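PDB 3D4I: Sts-2 protein from Mus musculus, which dephosphorylates substrates in an acid-dependent manner through its histidine phosphatase domain, the part present here, and interferes with CBL-mediated down-regulation of receptor tyrosine kinases. Local coordinates for residues P52-G57 with E62-L67. Numbering follows the deposited sequence.
Sequences PRRSNG and ENDPPL
The guanidinium edge of Arg54 meets one carboxylate oxygen of Asp64 in a salt bridge between two parts of the long loop that joins helix 29-32 to helix 69-85 in this histidine phosphatase (branch 1) domain. Both terminal nitrogens are directed at that oxygen: NH2 of Arg54 lies 2.7 Å from OD2 of Asp64, although the exact position of NH2 is uncertain, and with it this distance. NH1 of Arg54 makes a second, weak hydrogen bond to the same OD2 at 3.0 Å, with an N-H...O angle of 128°. Both bonds are bent, as expected when two donors converge on one acceptor. The carboxylate is not coplanar with the guanidinium; the two planes stand 78° apart, so this is a forked grip on OD2 rather than the flat pairing that would engage both oxygens. The CA atoms of Arg54 and Asp64 are 11.3 Å apart, and the arginine side chain spans most of that gap. Its CG stands anti to the backbone N (chi1 -164°), and a bend at chi2 follows before the chain runs on to the acid. OD1 of Asp64 is engaged separately by the backbone N of Leu98, at the start of helix 98-111, while Phe61 makes a cation-pi contact with Arg54. Arg54 is the first residue of a type II beta turn that ends at Gly57, and Ser55 hydrogen-bonds to Glu145. A methionine in place of Arg54 would probably leave OD2 of buried Asp64 without its cationic mate and the two loop segments without their salt bridge. With a cation at OD2 and a backbone N-H at OD1, the carboxylate is likely to be stabilised in its ionised form, tying the loop together and carrying the link on to helix 98-111.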
loop_
_atom_site.group_PDB
_atom_site.type_symbol
_atom_site.label_atom_id
_atom_site.label_comp_id
_atom_site.label_asym_id
_atom_site.label_seq_id
_atom_site.Cartn_x
_atom_site.Cartn_y
_atom_site.Cartn_z
ATOM N N PRO A 52 6.837 -12.252 13.896
ATOM C CA PRO A 52 6.423 -12.616 15.256
ATOM C C PRO A 52 7.347 -13.636 15.886
ATOM O O PRO A 52 7.845 -14.519 15.188
ATOM C CB PRO A 52 5.052 -13.271 15.053
ATOM C CG PRO A 52 4.551 -12.782 13.764
ATOM C CD PRO A 52 5.755 -12.476 12.912
ATOM N N ARG A 53 7.563 -13.517 17.198
ATOM C CA ARG A 53 8.258 -14.561 17.963
ATOM C C ARG A 53 7.503 -15.866 17.786
ATOM O O ARG A 53 6.279 -15.914 17.943
ATOM C CB ARG A 53 8.357 -14.199 19.450
ATOM C CG ARG A 53 9.661 -13.512 19.854
ATOM C CD ARG A 53 10.747 -14.531 20.221
ATOM N NE ARG A 53 12.060 -13.913 20.437
ATOM C CZ ARG A 53 12.892 -13.547 19.461
ATOM N NH1 ARG A 53 12.550 -13.717 18.185
ATOM N NH2 ARG A 53 14.066 -12.999 19.756
ATOM N N ARG A 54 8.235 -16.912 17.432
ATOM C CA ARG A 54 7.618 -18.157 17.001
ATOM C C ARG A 54 8.275 -19.347 17.678
ATOM O O ARG A 54 9.405 -19.252 18.186
ATOM C CB ARG A 54 7.688 -18.277 15.461
ATOM C CG ARG A 54 6.764 -19.334 14.838
ATOM C CD ARG A 54 6.236 -18.932 13.438
ATOM N NE ARG A 54 5.278 -19.905 12.915
ATOM C CZ ARG A 54 4.386 -19.688 11.939
ATOM N NH1 ARG A 54 4.273 -18.509 11.342
ATOM N NH2 ARG A 54 3.577 -20.666 11.572
ATOM N N SER A 55 7.544 -20.458 17.720
ATOM C CA SER A 55 8.122 -21.738 18.101
ATOM C C SER A 55 8.963 -22.246 16.938
ATOM O O SER A 55 8.638 -21.993 15.769
ATOM C CB SER A 55 7.034 -22.755 18.468
ATOM O OG SER A 55 5.869 -22.571 17.679
ATOM N N ASN A 56 10.052 -22.937 17.276
ATOM C CA ASN A 56 10.989 -23.529 16.307
ATOM C C ASN A 56 11.701 -22.491 15.418
ATOM O O ASN A 56 12.150 -22.806 14.307
ATOM C CB ASN A 56 10.325 -24.640 15.455
ATOM C CG ASN A 56 9.220 -25.414 16.203
ATOM O OD1 ASN A 56 8.257 -25.881 15.584
ATOM N ND2 ASN A 56 9.358 -25.553 17.525
ATOM N N GLY A 57 11.800 -21.257 15.915
ATOM C CA GLY A 57 12.477 -20.176 15.194
ATOM C C GLY A 57 11.815 -19.762 13.886
ATOM O O GLY A 57 10.619 -19.984 13.681
ATOM N N GLU A 62 7.813 -21.010 6.846
ATOM C CA GLU A 62 7.856 -21.743 5.568
ATOM C C GLU A 62 6.455 -21.812 4.937
ATOM O O GLU A 62 6.246 -21.311 3.832
ATOM C CB GLU A 62 8.463 -23.153 5.803
ATOM C CG GLU A 62 8.192 -24.188 4.704
ATOM C CD GLU A 62 8.750 -25.577 5.014
ATOM O OE1 GLU A 62 8.707 -26.025 6.182
ATOM O OE2 GLU A 62 9.213 -26.241 4.066
ATOM N N ASN A 63 5.496 -22.377 5.667
ATOM C CA ASN A 63 4.141 -22.641 5.144
ATOM C C ASN A 63 3.057 -21.702 5.655
ATOM O O ASN A 63 1.858 -21.939 5.419
ATOM C CB ASN A 63 3.727 -24.086 5.464
ATOM C CG ASN A 63 4.582 -25.107 4.736
ATOM O OD1 ASN A 63 4.925 -24.931 3.554
ATOM N ND2 ASN A 63 4.943 -26.172 5.438
ATOM N N ASP A 64 3.475 -20.654 6.357
ATOM C CA ASP A 64 2.550 -19.767 7.056
ATOM C C ASP A 64 3.109 -18.359 6.942
ATOM O O ASP A 64 3.499 -17.760 7.927
ATOM C CB ASP A 64 2.397 -20.206 8.522
ATOM C CG ASP A 64 1.318 -19.419 9.275
ATOM O OD1 ASP A 64 0.290 -19.001 8.668
ATOM O OD2 ASP A 64 1.505 -19.222 10.487
ATOM N N PRO A 65 3.164 -17.835 5.710
ATOM C CA PRO A 65 3.863 -16.570 5.479
ATOM C C PRO A 65 3.106 -15.329 5.991
ATOM O O PRO A 65 1.864 -15.346 6.057
ATOM C CB PRO A 65 4.047 -16.552 3.962
ATOM C CG PRO A 65 2.823 -17.318 3.454
ATOM C CD PRO A 65 2.621 -18.414 4.463
ATOM N N PRO A 66 3.847 -14.270 6.367
ATOM C CA PRO A 66 3.237 -13.039 6.827
ATOM C C PRO A 66 2.720 -12.171 5.695
ATOM O O PRO A 66 3.002 -12.425 4.518
ATOM C CB PRO A 66 4.398 -12.332 7.524
ATOM C CG PRO A 66 5.593 -12.737 6.726
ATOM C CD PRO A 66 5.325 -14.189 6.425
ATOM N N LEU A 67 1.972 -11.138 6.052
ATOM C CA LEU A 67 1.599 -10.126 5.086
ATOM C C LEU A 67 2.867 -9.400 4.658
ATOM O O LEU A 67 3.760 -9.206 5.459
ATOM C CB LEU A 67 0.682 -9.101 5.754
ATOM C CG LEU A 67 -0.728 -9.576 6.096
ATOM C CD1 LEU A 67 -1.487 -8.432 6.764
ATOM C CD2 LEU A 67 -1.408 -10.039 4.858
#